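Long-range contacts in nicotinate-nucleotide diphosphorylase (Carboxylating) (Streptococcus pyogenes GA06023, PDB 5HUO), which probably catalyses the conversion of quinolinate and 5-phospho-alpha-D-ribose 1-diphosphate to nicotinate ribonucleotide, carbon dioxide and diphosphate, a step of NAD(+) biosynthesis: residues A[94-99]-A[117-122]; A[78-83]-A[138-143]. One frame throughout, in Å; residues are numbered along the deposited sequence.

Contact 1. Residues A[94-99]-A[117-122]; sequences EVTFQN and EIIGSV
The ring of Phe97 meets Ile118 along its edge: CG1 of Ile118 lies near the ring plane, 3.7 Å from Phe97 CE1, and the two side chains run alongside each other in the same direction. Phe97 stands on the face that packs on helix 82-92, and CG anti to its carbonyl carbon (chi1 -57°) lays the ring alongside Ile118. On that side, too, Val95 CG1 touches Ile118 CG2 at 3.5 Å. The other flat groups, the Gln98 amide and the Glu117 carboxylate, stand on the opposite face with their planes 56° apart, beside Thr96 and Ile119. Between the faces runs an antiparallel pairing of edge strand 95-98 with strand 114-119. Thr96 and Ile119 form one hydrogen-bonded pair, with Thr96 N 2.9 Å from Ile119 O and Ile119 N 2.8 Å from Thr96 O; Gln98 and Glu117 form the next, Glu117 N reaching Gln98 O at 2.8 Å. In the non-hydrogen-bonded pair between them, Phe97 CA approaches Glu117 O at 3.3 Å in a CA-H...O contact. Four nearly straight backbone bonds thus fix the register, while chemistry divides the faces: hydrocarbon packing toward the helix, a largely polar surface with Ile119 on the other.

Contact 2. Residues A[78-83]-A[138-143]; sequences VLAGLT and HLSGIA
Ala80 and Ser140 bring the connection that follows strand 77-78 against the long helix 122-153, in the N-terminal domain of the quinolinate phosphoribosyltransferase fold: Gly81 is the N-cap of helix 82-92, whose first residues, Leu82 and Thr83, end the segment. The apolar part is made of small groups. The methyl of Ala80 points at the helix and meets Ala143 CB at 3.6 Å, one turn along from Leu139, whose CB is 4.3 Å from Ala80 CB. Val78 extends this patch: with CG1 anti to the backbone N (chi1 -175°), that methyl is turned to the Ala143 side chain and lies 4.2 Å from Ala143 CB. At the far end Leu139 CD1 comes up to Gly81 CA at 3.9 Å. The backbone of Gly81 has a positive phi (92°), a conformation that suits glycine.

Polar contacts centre on Ser140. Its hydroxyl faces the backbone of Ala80, with both Ala80 O and Leu136 O, one turn back in its own helix, as possible acceptors for its proton. Around this site, Val78 N bonds to the hydroxyl of Ser144, and Asp105 accepts from the backbone N of both Gly81 and Leu82, gripping the start of helix 82-92. All the residues that touch are buried, and the polar backbone atoms here meet hydroxyl and carboxylate partners. Ser140 OG lies 2.8 Å from Ala80 O and 2.9 Å from Ala80 N.

In the fold
From the N terminus the chain leaves strand 77-78 through 78-83 and enters helix 82-92, which is followed by strand 95-98, the first half of contact 1. It returns as strand 114-119, where contact 1 closes its loop, and then continues into helix 122-153, on which 138-143 closes contact 2. Contact 1 is therefore nested within the loop that contact 2 closes. The outer closure ties the start of helix 82-92 to the long helix; the inner one joins an edge strand to its neighbour in the four-stranded antiparallel sheet. Their centres are 20 Å apart, yet the segments also touch, Asn99 ND2 packing 4.2 Å from Leu82 CD2.

Contact 1. Residues A[94-99]-A[117-122]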
loop_
_atom_site.group_PDB
_atom_site.type_symbol
_atom_site.label_atom_id
_atom_site.label_comp_id
_atom_site.label_asym_id
_atom_site.label_seq_id
_atom_site.Cartn_x
_atom_site.Cartn_y
_atom_site.Cartn_z
ATOM N N GLU A 94 18.331 -9.128 13.211
ATOM C CA GLU A 94 18.710 -8.852 14.591
ATOM C C GLU A 94 20.138 -8.381 14.584
ATOM O O GLU A 94 21.054 -9.108 14.202
ATOM C CB GLU A 94 18.569 -10.073 15.457
ATOM C CG GLU A 94 17.134 -10.402 15.809
ATOM C CD GLU A 94 16.974 -10.874 17.247
ATOM O OE1 GLU A 94 16.092 -11.720 17.483
ATOM O OE2 GLU A 94 17.703 -10.398 18.157
ATOM N N VAL A 95 20.308 -7.121 14.920
ATOM C CA VAL A 95 21.590 -6.478 14.826
ATOM C C VAL A 95 21.744 -5.607 16.016
ATOM O O VAL A 95 20.826 -4.898 16.393
ATOM C CB VAL A 95 21.697 -5.622 13.550
ATOM C CG1 VAL A 95 23.000 -4.840 13.501
ATOM C CG2 VAL A 95 21.604 -6.497 12.301
ATOM N N THR A 96 22.923 -5.623 16.604
ATOM C CA THR A 96 23.220 -4.757 17.763
ATOM C C THR A 96 24.336 -3.793 17.454
ATOM O O THR A 96 25.052 -3.973 16.468
ATOM C CB THR A 96 23.590 -5.575 18.998
ATOM O OG1 THR A 96 24.704 -6.418 18.698
ATOM C CG2 THR A 96 22.410 -6.426 19.416
ATOM N N PHE A 97 24.480 -2.785 18.297
ATOM C CA PHE A 97 25.468 -1.755 18.035
ATOM C C PHE A 97 26.281 -1.447 19.233
ATOM O O PHE A 97 25.860 -1.636 20.329
ATOM C CB PHE A 97 24.794 -0.485 17.575
ATOM C CG PHE A 97 23.946 -0.665 16.354
ATOM C CD1 PHE A 97 24.483 -0.503 15.105
ATOM C CD2 PHE A 97 22.628 -1.020 16.455
ATOM C CE1 PHE A 97 23.695 -0.685 13.966
ATOM C CE2 PHE A 97 21.856 -1.186 15.317
ATOM C CZ PHE A 97 22.386 -1.033 14.082
ATOM N N GLN A 98 27.473 -0.974 19.000
ATOM C CA GLN A 98 28.321 -0.467 20.048
ATOM C C GLN A 98 28.748 0.924 19.624
ATOM O O GLN A 98 29.129 1.134 18.469
ATOM C CB GLN A 98 29.519 -1.348 20.233
ATOM C CG GLN A 98 29.287 -2.524 21.163
ATOM C CD GLN A 98 30.401 -3.581 21.084
ATOM O OE1 GLN A 98 31.440 -3.395 20.440
ATOM N NE2 GLN A 98 30.197 -4.669 21.765
ATOM N N ASN A 99 28.733 1.858 20.566
ATOM C CA ASN A 99 29.087 3.239 20.283
ATOM C C ASN A 99 30.146 3.693 21.298
ATOM O O ASN A 99 29.840 4.438 22.229
ATOM C CB ASN A 99 27.839 4.135 20.345
ATOM C CG ASN A 99 28.057 5.503 19.731
ATOM O OD1 ASN A 99 29.201 5.975 19.510
ATOM N ND2 ASN A 99 26.983 6.167 19.486
ATOM N N GLU A 117 30.130 0.643 15.855
ATOM C CA GLU A 117 30.385 -0.722 15.525
ATOM C C GLU A 117 29.073 -1.397 15.385
ATOM O O GLU A 117 28.174 -1.208 16.167
ATOM C CB GLU A 117 31.222 -1.377 16.586
ATOM C CG GLU A 117 32.703 -1.030 16.454
ATOM C CD GLU A 117 33.526 -1.326 17.716
ATOM O OE1 GLU A 117 32.983 -1.331 18.843
ATOM O OE2 GLU A 117 34.762 -1.502 17.547
ATOM N N ILE A 118 28.959 -2.150 14.316
ATOM C CA ILE A 118 27.745 -2.890 14.001
ATOM C C ILE A 118 27.974 -4.412 14.136
ATOM O O ILE A 118 28.852 -4.965 13.479
ATOM C CB ILE A 118 27.252 -2.612 12.573
ATOM C CG1 ILE A 118 27.032 -1.151 12.349
ATOM C CG2 ILE A 118 25.917 -3.333 12.311
ATOM C CD1 ILE A 118 28.213 -0.446 11.732
ATOM N N ILE A 119 27.156 -5.073 14.964
ATOM C CA ILE A 119 27.322 -6.509 15.266
ATOM C C ILE A 119 26.109 -7.330 14.887
ATOM O O ILE A 119 25.018 -7.059 15.306
ATOM C CB ILE A 119 27.587 -6.785 16.742
ATOM C CG1 ILE A 119 28.932 -6.252 17.151
ATOM C CG2 ILE A 119 27.587 -8.263 17.016
ATOM C CD1 ILE A 119 28.831 -4.863 17.746
ATOM N N GLY A 120 26.355 -8.342 14.087
ATOM C CA GLY A 120 25.310 -9.237 13.641
ATOM C C GLY A 120 25.819 -10.235 12.614
ATOM O O GLY A 120 27.010 -10.321 12.322
ATOM N N SER A 121 24.898 -10.912 11.955
ATOM C CA SER A 121 25.305 -11.899 10.964
ATOM C C SER A 121 25.880 -11.196 9.733
ATOM O O SER A 121 25.439 -10.124 9.336
ATOM C CB SER A 121 24.174 -12.819 10.542
ATOM O OG SER A 121 23.256 -12.111 9.770
ATOM N N VAL A 122 26.873 -11.827 9.128
ATOM C CA VAL A 122 27.558 -11.245 7.982
ATOM C C VAL A 122 26.604 -10.843 6.856
ATOM O O VAL A 122 26.733 -9.795 6.228
ATOM C CB VAL A 122 28.588 -12.213 7.403
ATOM C CG1 VAL A 122 29.158 -11.664 6.107
ATOM C CG2 VAL A 122 29.711 -12.405 8.365
#

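Contact 2. Residues A[78-83]-A[138-143]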
loop_
_atom_site.group_PDB
_atom_site.type_symbol
_atom_site.label_atom_id
_atom_site.label_comp_id
_atom_site.label_asym_id
_atom_site.label_seq_id
_atom_site.Cartn_x
_atom_site.Cartn_y
_atom_site.Cartn_z
ATOM N N VAL A 78 29.325 17.456 10.049
ATOM C CA VAL A 78 28.377 17.204 11.120
ATOM C C VAL A 78 27.605 15.920 10.919
ATOM O O VAL A 78 27.180 15.630 9.844
ATOM C CB VAL A 78 27.392 18.360 11.245
ATOM C CG1 VAL A 78 26.475 18.187 12.435
ATOM C CG2 VAL A 78 28.161 19.643 11.406
ATOM N N LEU A 79 27.430 15.177 12.002
ATOM C CA LEU A 79 26.775 13.846 11.967
ATOM C C LEU A 79 25.292 13.986 12.071
ATOM O O LEU A 79 24.771 14.589 13.009
ATOM C CB LEU A 79 27.257 12.932 13.089
ATOM C CG LEU A 79 26.560 11.580 13.294
ATOM C CD1 LEU A 79 26.854 10.610 12.160
ATOM C CD2 LEU A 79 26.971 10.949 14.635
ATOM N N ALA A 80 24.595 13.418 11.092
ATOM C CA ALA A 80 23.096 13.396 11.099
ATOM C C ALA A 80 22.593 12.125 10.481
ATOM O O ALA A 80 23.103 11.692 9.445
ATOM C CB ALA A 80 22.513 14.614 10.367
ATOM N N GLY A 81 21.550 11.583 11.089
ATOM C CA GLY A 81 20.914 10.357 10.595
ATOM C C GLY A 81 21.440 9.053 11.173
ATOM O O GLY A 81 21.239 8.000 10.631
ATOM N N LEU A 82 22.082 9.126 12.294
ATOM C CA LEU A 82 22.676 7.922 12.924
ATOM C C LEU A 82 21.622 6.842 13.296
ATOM O O LEU A 82 21.842 5.687 13.060
ATOM C CB LEU A 82 23.428 8.306 14.185
ATOM C CG LEU A 82 24.234 7.163 14.808
ATOM C CD1 LEU A 82 25.414 6.792 13.905
ATOM C CD2 LEU A 82 24.763 7.554 16.173
ATOM N N THR A 83 20.482 7.251 13.857
ATOM C CA THR A 83 19.487 6.284 14.235
ATOM C C THR A 83 18.764 5.805 12.982
ATOM O O THR A 83 18.211 4.679 12.984
ATOM C CB THR A 83 18.470 6.761 15.285
ATOM O OG1 THR A 83 17.622 7.693 14.707
ATOM C CG2 THR A 83 19.110 7.398 16.425
ATOM N N HIS A 138 23.725 11.182 3.090
ATOM C CA HIS A 138 22.857 12.268 2.546
ATOM C C HIS A 138 22.474 13.267 3.659
ATOM O O HIS A 138 22.593 14.493 3.486
ATOM C CB HIS A 138 21.594 11.649 1.924
ATOM C CG HIS A 138 20.618 12.629 1.376
ATOM N ND1 HIS A 138 20.824 13.300 0.202
ATOM C CD2 HIS A 138 19.402 13.041 1.818
ATOM C CE1 HIS A 138 19.792 14.096 -0.060
ATOM N NE2 HIS A 138 18.911 13.962 0.913
ATOM N N LEU A 139 22.041 12.717 4.791
ATOM C CA LEU A 139 21.582 13.532 5.864
ATOM C C LEU A 139 22.782 14.271 6.505
ATOM O O LEU A 139 22.661 15.444 6.908
ATOM C CB LEU A 139 20.803 12.705 6.886
ATOM C CG LEU A 139 19.555 12.054 6.317
ATOM C CD1 LEU A 139 18.815 11.303 7.396
ATOM C CD2 LEU A 139 18.597 13.040 5.749
ATOM N N SER A 140 23.906 13.592 6.666
ATOM C CA SER A 140 25.072 14.246 7.267
ATOM C C SER A 140 25.605 15.379 6.373
ATOM O O SER A 140 26.097 16.389 6.806
ATOM C CB SER A 140 26.159 13.208 7.560
ATOM O OG SER A 140 25.743 12.326 8.617
ATOM N N GLY A 141 25.453 15.169 5.090
ATOM C CA GLY A 141 25.789 16.183 4.066
ATOM C C GLY A 141 24.991 17.442 4.213
ATOM O O GLY A 141 25.548 18.542 4.202
ATOM N N ILE A 142 23.694 17.272 4.444
ATOM C CA ILE A 142 22.798 18.413 4.656
ATOM C C ILE A 142 23.108 19.115 5.964
ATOM O O ILE A 142 23.156 20.354 6.035
ATOM C CB ILE A 142 21.330 17.970 4.605
ATOM C CG1 ILE A 142 20.967 17.636 3.156
ATOM C CG2 ILE A 142 20.397 19.052 5.131
ATOM C CD1 ILE A 142 19.630 16.917 3.017
ATOM N N ALA A 143 23.286 18.325 7.012
ATOM C CA ALA A 143 23.570 18.905 8.363
ATOM C C ALA A 143 24.856 19.729 8.317
ATOM O O ALA A 143 24.898 20.874 8.761
ATOM C CB ALA A 143 23.662 17.838 9.396
#